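NH(3)-dependent NAD(+) synthetase (PDB 3FIU) belongs to the NAD synthase family of the HUP clan, with a parallel-sheet nucleotide-binding fold that holds adenosine monophosphate, pyrophosphate and magnesium ions. Local coordinates at residues Asn65-His68 with Gln69-Gln72; Ala121-Arg124 with Met125-Leu128. All blocks are in the same frame, centred on the assembly; numbering follows the deposited sequence.

Contact 1: residues Asn65-His68 with Gln69-Gln72. With AMP (adenosine monophosphate), chain G.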
ATOM      1  N   ASN A  65      -9.300  15.591  13.210  1.00 32.54           N
ATOM      2  CA  ASN A  65      -9.873  14.603  14.154  1.00 35.21           C
ATOM      3  C   ASN A  65      -8.978  14.295  15.349  1.00 34.02           C
ATOM      4  O   ASN A  65      -9.463  13.848  16.410  1.00 32.35           O
ATOM      5  CB  ASN A  65     -10.192  13.278  13.452  1.00 37.66           C
ATOM      6  CG  ASN A  65     -11.142  13.449  12.282  1.00 44.99           C
ATOM      7  OD1 ASN A  65     -12.351  13.208  12.402  1.00 51.29           O
ATOM      8  ND2 ASN A  65     -10.599  13.870  11.138  1.00 50.42           N
ATOM      9  N   ASN A  66      -7.676  14.516  15.173  1.00 32.46           N
ATOM     10  CA  ASN A  66      -6.674  14.163  16.193  1.00 31.50           C
ATOM     11  C   ASN A  66      -6.689  15.118  17.382  1.00 31.40           C
ATOM     12  O   ASN A  66      -7.035  16.294  17.251  1.00 29.64           O
ATOM     13  CB  ASN A  66      -5.258  14.111  15.600  1.00 32.37           C
ATOM     14  CG  ASN A  66      -5.038  12.900  14.697  1.00 32.73           C
ATOM     15  OD1 ASN A  66      -4.918  11.768  15.158  1.00 40.38           O
ATOM     16  ND2 ASN A  66      -4.976  13.138  13.419  1.00 30.41           N
ATOM     17  N   GLN A  67      -6.298  14.590  18.533  1.00 29.68           N
ATOM     18  CA  GLN A  67      -6.278  15.357  19.765  1.00 30.39           C
ATOM     19  C   GLN A  67      -4.952  16.083  19.907  1.00 29.41           C
ATOM     20  O   GLN A  67      -3.882  15.495  19.743  1.00 27.68           O
ATOM     21  CB  GLN A  67      -6.499  14.446  20.975  1.00 30.97           C
ATOM     22  CG  GLN A  67      -7.876  13.813  21.062  1.00 31.52           C
ATOM     23  CD  GLN A  67      -8.986  14.845  21.065  1.00 38.18           C
ATOM     24  OE1 GLN A  67      -9.106  15.647  21.996  1.00 42.06           O
ATOM     25  NE2 GLN A  67      -9.803  14.836  20.014  1.00 41.88           N
ATOM     26  N   HIS A  68      -5.021  17.352  20.254  1.00 27.77           N
ATOM     27  CA  HIS A  68      -3.817  18.141  20.405  1.00 29.08           C
ATOM     28  C   HIS A  68      -2.778  17.502  21.364  1.00 29.05           C
ATOM     29  O   HIS A  68      -1.556  17.625  21.157  1.00 28.16           O
ATOM     30  CB  HIS A  68      -4.188  19.572  20.790  1.00 30.99           C
ATOM     31  CG  HIS A  68      -3.024  20.503  20.835  1.00 37.20           C
ATOM     32  ND1 HIS A  68      -2.345  20.902  19.701  1.00 43.17           N
ATOM     33  CD2 HIS A  68      -2.401  21.101  21.877  1.00 40.73           C
ATOM     34  CE1 HIS A  68      -1.360  21.716  20.042  1.00 41.33           C
ATOM     35  NE2 HIS A  68      -1.367  21.847  21.358  1.00 45.32           N
ATOM     36  N   GLN A  69      -3.252  16.793  22.388  1.00 28.66           N
ATOM     37  CA  GLN A  69      -2.341  16.174  23.365  1.00 28.33           C
ATOM     38  C   GLN A  69      -1.460  15.121  22.725  1.00 26.39           C
ATOM     39  O   GLN A  69      -0.328  14.897  23.159  1.00 23.68           O
ATOM     40  CB  GLN A  69      -3.117  15.542  24.518  1.00 30.43           C
ATOM     41  CG  GLN A  69      -2.217  15.083  25.668  1.00 31.44           C
ATOM     42  CD  GLN A  69      -1.305  16.186  26.139  1.00 35.21           C
ATOM     43  OE1 GLN A  69      -1.758  17.299  26.422  1.00 38.89           O
ATOM     44  NE2 GLN A  69      -0.010  15.897  26.214  1.00 36.09           N
ATOM     45  N   ASP A  70      -1.986  14.467  21.695  1.00 25.26           N
ATOM     46  CA  ASP A  70      -1.261  13.388  21.050  1.00 26.61           C
ATOM     47  C   ASP A  70      -0.108  13.941  20.202  1.00 24.67           C
ATOM     48  O   ASP A  70       0.958  13.347  20.166  1.00 21.86           O
ATOM     49  CB  ASP A  70      -2.216  12.512  20.242  1.00 26.87           C
ATOM     50  CG  ASP A  70      -3.171  11.712  21.142  1.00 27.87           C
ATOM     51  OD1 ASP A  70      -2.856  11.452  22.344  1.00 29.29           O
ATOM     52  OD2 ASP A  70      -4.234  11.344  20.649  1.00 29.43           O
ATOM     53  N   MET A  71      -0.340  15.079  19.532  1.00 23.05           N
ATOM     54  CA  MET A  71       0.732  15.786  18.861  1.00 22.99           C
ATOM     55  C   MET A  71       1.774  16.244  19.877  1.00 22.09           C
ATOM     56  O   MET A  71       2.972  16.120  19.624  1.00 19.97           O
ATOM     57  CB  MET A  71       0.219  16.994  18.082  1.00 24.44           C
ATOM     58  CG  MET A  71       1.304  17.710  17.279  1.00 32.34           C
ATOM     59  SD  MET A  71       0.739  19.316  16.675  1.00 40.88           S
ATOM     60  CE  MET A  71       1.001  20.234  18.166  1.00 42.73           C
ATOM     61  N   GLN A  72       1.312  16.785  21.016  1.00 21.39           N
ATOM     62  CA  GLN A  72       2.246  17.293  22.049  1.00 21.08           C
ATOM     63  C   GLN A  72       3.128  16.197  22.639  1.00 20.03           C
ATOM     64  O   GLN A  72       4.324  16.401  22.851  1.00 18.25           O
ATOM     65  CB  GLN A  72       1.505  18.094  23.150  1.00 22.98           C
ATOM     66  CG  GLN A  72       0.744  19.287  22.571  0.50 23.76           C
ATOM     67  CD  GLN A  72      -0.034  20.096  23.588  0.50 31.77           C
ATOM     68  OE1 GLN A  72       0.116  21.316  23.642  0.50 37.38           O
ATOM     69  NE2 GLN A  72      -0.904  19.440  24.363  0.50 29.79           N
TER
HETATM   70  P   AMP G3001      -2.842   3.225  15.461  1.00 26.74           P
HETATM   71  O1P AMP G3001      -2.307   1.837  15.760  1.00 21.62           O
HETATM   72  O2P AMP G3001      -3.965   3.199  14.411  1.00 24.31           O
HETATM   73  O3P AMP G3001      -3.136   4.137  16.600  1.00 22.27           O
HETATM   74  O5' AMP G3001      -1.681   3.972  14.599  1.00 23.48           O
HETATM   75  C5' AMP G3001      -0.969   3.226  13.590  1.00 20.20           C
HETATM   76  C4' AMP G3001       0.243   4.038  13.169  1.00 22.09           C
HETATM   77  O4' AMP G3001      -0.126   5.115  12.298  1.00 22.00           O
HETATM   78  C3' AMP G3001       0.937   4.740  14.329  1.00 20.60           C
HETATM   79  O3' AMP G3001       1.775   3.805  14.995  1.00 17.93           O
HETATM   80  C2' AMP G3001       1.727   5.825  13.604  1.00 13.94           C
HETATM   81  O2' AMP G3001       2.978   5.314  13.094  1.00 16.62           O
HETATM   82  C1' AMP G3001       0.793   6.202  12.451  1.00 17.66           C
HETATM   83  N9  AMP G3001      -0.001   7.387  12.851  1.00 21.33           N
HETATM   84  C8  AMP G3001      -1.275   7.404  13.328  1.00 23.26           C
HETATM   85  N7  AMP G3001      -1.678   8.672  13.606  1.00 23.12           N
HETATM   86  C5  AMP G3001      -0.625   9.478  13.330  1.00 21.10           C
HETATM   87  C6  AMP G3001      -0.382  10.932  13.379  1.00 20.64           C
HETATM   88  N6  AMP G3001      -1.333  11.774  13.846  1.00 17.82           N
HETATM   89  N1  AMP G3001       0.834  11.339  12.968  1.00 16.94           N
HETATM   90  C2  AMP G3001       1.809  10.519  12.527  1.00 20.07           C
HETATM   91  N3  AMP G3001       1.659   9.168  12.431  1.00 22.21           N
HETATM   92  C4  AMP G3001       0.466   8.633  12.817  1.00 22.05           C
HETATM   93  O   HOH W   1      -2.544  15.918  17.165  1.00 22.52           O
HETATM   94  O   HOH W   2      -5.483  11.760  18.226  1.00 33.93           O

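Contact 2: residues Ala121-Arg124 with Met125-Leu128. With AMP (adenosine monophosphate), chain G.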
ATOM      1  N   ALA A 121      -5.083   7.270   6.870  1.00 15.80           N
ATOM      2  CA  ALA A 121      -3.922   6.396   7.095  1.00 15.69           C
ATOM      3  C   ALA A 121      -3.067   6.247   5.831  1.00 15.00           C
ATOM      4  O   ALA A 121      -1.869   6.170   5.899  1.00 15.21           O
ATOM      5  CB  ALA A 121      -4.379   5.008   7.566  1.00 15.82           C
ATOM      6  N   ARG A 122      -3.712   6.206   4.676  1.00 14.57           N
ATOM      7  CA  ARG A 122      -3.020   6.079   3.415  1.00 14.32           C
ATOM      8  C   ARG A 122      -2.335   7.407   3.046  1.00 13.94           C
ATOM      9  O   ARG A 122      -1.281   7.392   2.462  1.00 13.95           O
ATOM     10  CB  ARG A 122      -4.027   5.682   2.339  1.00 13.56           C
ATOM     11  CG  ARG A 122      -4.552   4.241   2.595  1.00 12.91           C
ATOM     12  CD  ARG A 122      -5.628   3.843   1.589  1.00 12.95           C
ATOM     13  NE  ARG A 122      -6.031   2.462   1.919  1.00 15.01           N
ATOM     14  CZ  ARG A 122      -7.275   2.038   2.085  1.00 17.56           C
ATOM     15  NH1 ARG A 122      -8.298   2.853   1.837  1.00 16.29           N
ATOM     16  NH2 ARG A 122      -7.486   0.759   2.446  1.00 14.86           N
ATOM     17  N   LEU A 123      -2.949   8.531   3.376  1.00 14.18           N
ATOM     18  CA  LEU A 123      -2.221   9.799   3.245  1.00 15.77           C
ATOM     19  C   LEU A 123      -0.925   9.803   4.062  1.00 16.35           C
ATOM     20  O   LEU A 123       0.136  10.233   3.576  1.00 15.55           O
ATOM     21  CB  LEU A 123      -3.076  10.983   3.670  1.00 16.74           C
ATOM     22  CG  LEU A 123      -4.045  11.524   2.632  1.00 23.30           C
ATOM     23  CD1 LEU A 123      -4.850  12.629   3.279  1.00 24.32           C
ATOM     24  CD2 LEU A 123      -3.287  12.040   1.397  1.00 23.33           C
ATOM     25  N   ARG A 124      -0.995   9.327   5.307  1.00 15.88           N
ATOM     26  CA  ARG A 124       0.217   9.255   6.122  1.00 14.63           C
ATOM     27  C   ARG A 124       1.281   8.370   5.470  1.00 15.49           C
ATOM     28  O   ARG A 124       2.440   8.716   5.481  1.00 15.04           O
ATOM     29  CB  ARG A 124      -0.111   8.769   7.549  1.00 14.67           C
ATOM     30  CG  ARG A 124      -0.927   9.851   8.302  1.00 15.75           C
ATOM     31  CD  ARG A 124      -0.994   9.654   9.834  1.00 16.03           C
ATOM     32  NE  ARG A 124      -1.909  10.657  10.390  1.00 17.04           N
ATOM     33  CZ  ARG A 124      -3.190  10.442  10.690  1.00 17.02           C
ATOM     34  NH1 ARG A 124      -3.748   9.237  10.551  1.00 18.06           N
ATOM     35  NH2 ARG A 124      -3.928  11.440  11.147  1.00 16.74           N
ATOM     36  N   MET A 125       0.868   7.237   4.897  1.00 15.35           N
ATOM     37  CA  MET A 125       1.766   6.362   4.119  1.00 15.58           C
ATOM     38  C   MET A 125       2.456   7.154   3.009  1.00 15.70           C
ATOM     39  O   MET A 125       3.692   7.030   2.816  1.00 14.29           O
ATOM     40  CB  MET A 125       0.990   5.155   3.557  1.00 15.01           C
ATOM     41  CG  MET A 125       1.844   4.158   2.710  1.00 14.69           C
ATOM     42  SD  MET A 125       2.057   4.736   1.029  1.00 15.99           S
ATOM     43  CE  MET A 125       0.434   4.471   0.283  1.00 17.74           C
ATOM     44  N   MET A 126       1.690   8.003   2.334  1.00 13.19           N
ATOM     45  CA  MET A 126       2.225   8.822   1.240  1.00 15.60           C
ATOM     46  C   MET A 126       3.308   9.776   1.754  1.00 16.43           C
ATOM     47  O   MET A 126       4.374   9.877   1.168  1.00 16.43           O
ATOM     48  CB  MET A 126       1.112   9.632   0.572  1.00 13.87           C
ATOM     49  CG  MET A 126       0.187   8.772  -0.330  1.00 17.40           C
ATOM     50  SD  MET A 126      -1.029   9.719  -1.236  1.00 18.57           S
ATOM     51  CE  MET A 126       0.001  10.897  -2.122  1.00 18.28           C
ATOM     52  N   TYR A 127       3.018  10.467   2.854  1.00 16.52           N
ATOM     53  CA  TYR A 127       4.016  11.352   3.467  1.00 17.32           C
ATOM     54  C   TYR A 127       5.298  10.629   3.790  1.00 16.17           C
ATOM     55  O   TYR A 127       6.388  11.096   3.445  1.00 16.42           O
ATOM     56  CB  TYR A 127       3.460  12.034   4.727  1.00 15.61           C
ATOM     57  CG  TYR A 127       2.526  13.141   4.378  1.00 15.42           C
ATOM     58  CD1 TYR A 127       3.015  14.378   3.922  1.00 20.72           C
ATOM     59  CD2 TYR A 127       1.140  12.966   4.490  1.00 14.60           C
ATOM     60  CE1 TYR A 127       2.136  15.412   3.597  1.00 17.01           C
ATOM     61  CE2 TYR A 127       0.273  13.966   4.169  1.00 15.24           C
ATOM     62  CZ  TYR A 127       0.779  15.184   3.702  1.00 16.59           C
ATOM     63  OH  TYR A 127      -0.112  16.148   3.381  1.00 18.54           O
ATOM     64  N   LEU A 128       5.177   9.520   4.513  1.00 16.51           N
ATOM     65  CA  LEU A 128       6.330   8.704   4.888  1.00 15.41           C
ATOM     66  C   LEU A 128       7.195   8.261   3.723  1.00 16.75           C
ATOM     67  O   LEU A 128       8.428   8.376   3.796  1.00 16.31           O
ATOM     68  CB  LEU A 128       5.885   7.475   5.708  1.00 14.78           C
ATOM     69  CG  LEU A 128       5.302   7.874   7.074  1.00 15.19           C
ATOM     70  CD1 LEU A 128       4.544   6.702   7.648  1.00 19.16           C
ATOM     71  CD2 LEU A 128       6.399   8.351   8.022  1.00 16.22           C
TER
HETATM   72  P   AMP G3001      -2.842   3.225  15.461  1.00 26.74           P
HETATM   73  O1P AMP G3001      -2.307   1.837  15.760  1.00 21.62           O
HETATM   74  O2P AMP G3001      -3.965   3.199  14.411  1.00 24.31           O
HETATM   75  O3P AMP G3001      -3.136   4.137  16.600  1.00 22.27           O
HETATM   76  O5' AMP G3001      -1.681   3.972  14.599  1.00 23.48           O
HETATM   77  C5' AMP G3001      -0.969   3.226  13.590  1.00 20.20           C
HETATM   78  C4' AMP G3001       0.243   4.038  13.169  1.00 22.09           C
HETATM   79  O4' AMP G3001      -0.126   5.115  12.298  1.00 22.00           O
HETATM   80  C3' AMP G3001       0.937   4.740  14.329  1.00 20.60           C
HETATM   81  O3' AMP G3001       1.775   3.805  14.995  1.00 17.93           O
HETATM   82  C2' AMP G3001       1.727   5.825  13.604  1.00 13.94           C
HETATM   83  O2' AMP G3001       2.978   5.314  13.094  1.00 16.62           O
HETATM   84  C1' AMP G3001       0.793   6.202  12.451  1.00 17.66           C
HETATM   85  N9  AMP G3001      -0.001   7.387  12.851  1.00 21.33           N
HETATM   86  C8  AMP G3001      -1.275   7.404  13.328  1.00 23.26           C
HETATM   87  N7  AMP G3001      -1.678   8.672  13.606  1.00 23.12           N
HETATM   88  C5  AMP G3001      -0.625   9.478  13.330  1.00 21.10           C
HETATM   89  C6  AMP G3001      -0.382  10.932  13.379  1.00 20.64           C
HETATM   90  N6  AMP G3001      -1.333  11.774  13.846  1.00 17.82           N
HETATM   91  N1  AMP G3001       0.834  11.339  12.968  1.00 16.94           N
HETATM   92  C2  AMP G3001       1.809  10.519  12.527  1.00 20.07           C
HETATM   93  N3  AMP G3001       1.659   9.168  12.431  1.00 22.21           N
HETATM   94  C4  AMP G3001       0.466   8.633  12.817  1.00 22.05           C

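Contact 1: residues Asn65-His68 with Gln69-Gln72
His68 and Met71 meet one helical turn apart, on the outer surface of the first turn of helix 68-81. The imidazole of His68 leaves with CG anti to the backbone N (chi1 -174°), and Met71 reaches it by bending at its last torsion, which brings the methyl CE to 3.4 Å from His68 CE1. CE comes in obliquely to the ring. The Gln72 side chain, modelled in two conformers, lies over one ring face in the conformer described here, so that detail is less certain; its backbone N gives a good bond to His68 O (3.0 Å).

One residue earlier, Gln67 holds the N-cap position. Its O takes the N-H of Asp70 at 2.9 Å, with the donor 48° above the carbonyl plane, and also accepts a hydrogen bond from a water 2.9 Å away, to which Met71 N donates only weakly. A second water receives the N-H of Gln67 (3.0 Å) and stands 2.8 Å from Asp70 OD2, while Asp70 OD1 is in a salt bridge with Lys190. The amide of Gln67, folded back at chi2, turns away from the helix, where OE1 makes a weak hydrogen bond with Gln198.

The Asp70 carboxylate thus reaches the N-cap N-H through water, like one half of a capping box with a solvent molecule inserted. It is a helix N-terminus, set beside the adenosine monophosphate pocket, to which the preceding Asn66 belongs.

Contact 2: residues Ala121-Arg124 with Met125-Leu128
Leu123 and Met126 meet on one flank of helix 113-135, Leu123 CD2 lying 4.2 Å from Met126 SD as the two chains pass at a slant. The carbonyl of Leu123 receives Tyr127 N (3.0 Å), while Tyr127 CD2 sits 3.1 Å from that oxygen. Beyond the helix Leu123 touches Tyr94 of helix 91-100 in its own chain and Met126 of the second subunit.

Arg124 accepts the next helical bond, from Leu128 N to its O at 3.0 Å, but its side chain heads off the helix on a different flank. The chain is extended from CG to NE, long enough to lay the guanidinium over one face of the adenine of adenosine monophosphate, nearly parallel and displaced toward N7: Arg124 NE is 3.4 Å from AMP C6, and AMP N7 lies over one guanidinium face, offset toward its rim. NE also donates to Leu61 O, which limits how the flat group can turn.

Met125 starts with CG anti to the backbone N (chi1 180°), then kinks at both remaining torsions, curling CE back to 4.0 Å from Arg122 O. It packs on Met125 of the second subunit, and the hydroxyl of Tyr127 bonds to Ser100 of that subunit.

This part of helix 113-135 therefore works on two sides: one flank, largely apolar, packs against the second subunit, and Arg124 lines the nucleotide pocket of this NAD synthase fold.

How the contacts relate
From the N terminus, helix 9-25 leads to strand 31-35, helix 40-51 and strand 56-60. Contact 1 then turns a loop into the start of helix 68-81. Strand 84-87, at one edge of the parallel sheet, and helix 91-100 follow, and then contact 2 spans successive turns midway along helix 113-135, which leads to strand 137-139 at the other edge. Both contacts are local; they come in series, neither crossing nor enclosing the other. Their centres are about 17 Å apart, yet the side chains of Asn66 and Arg124 touch, and both contacts reach the adenosine monophosphate. Contact 1 sits at the surface, whereas contact 2 joins that pocket to the second subunit.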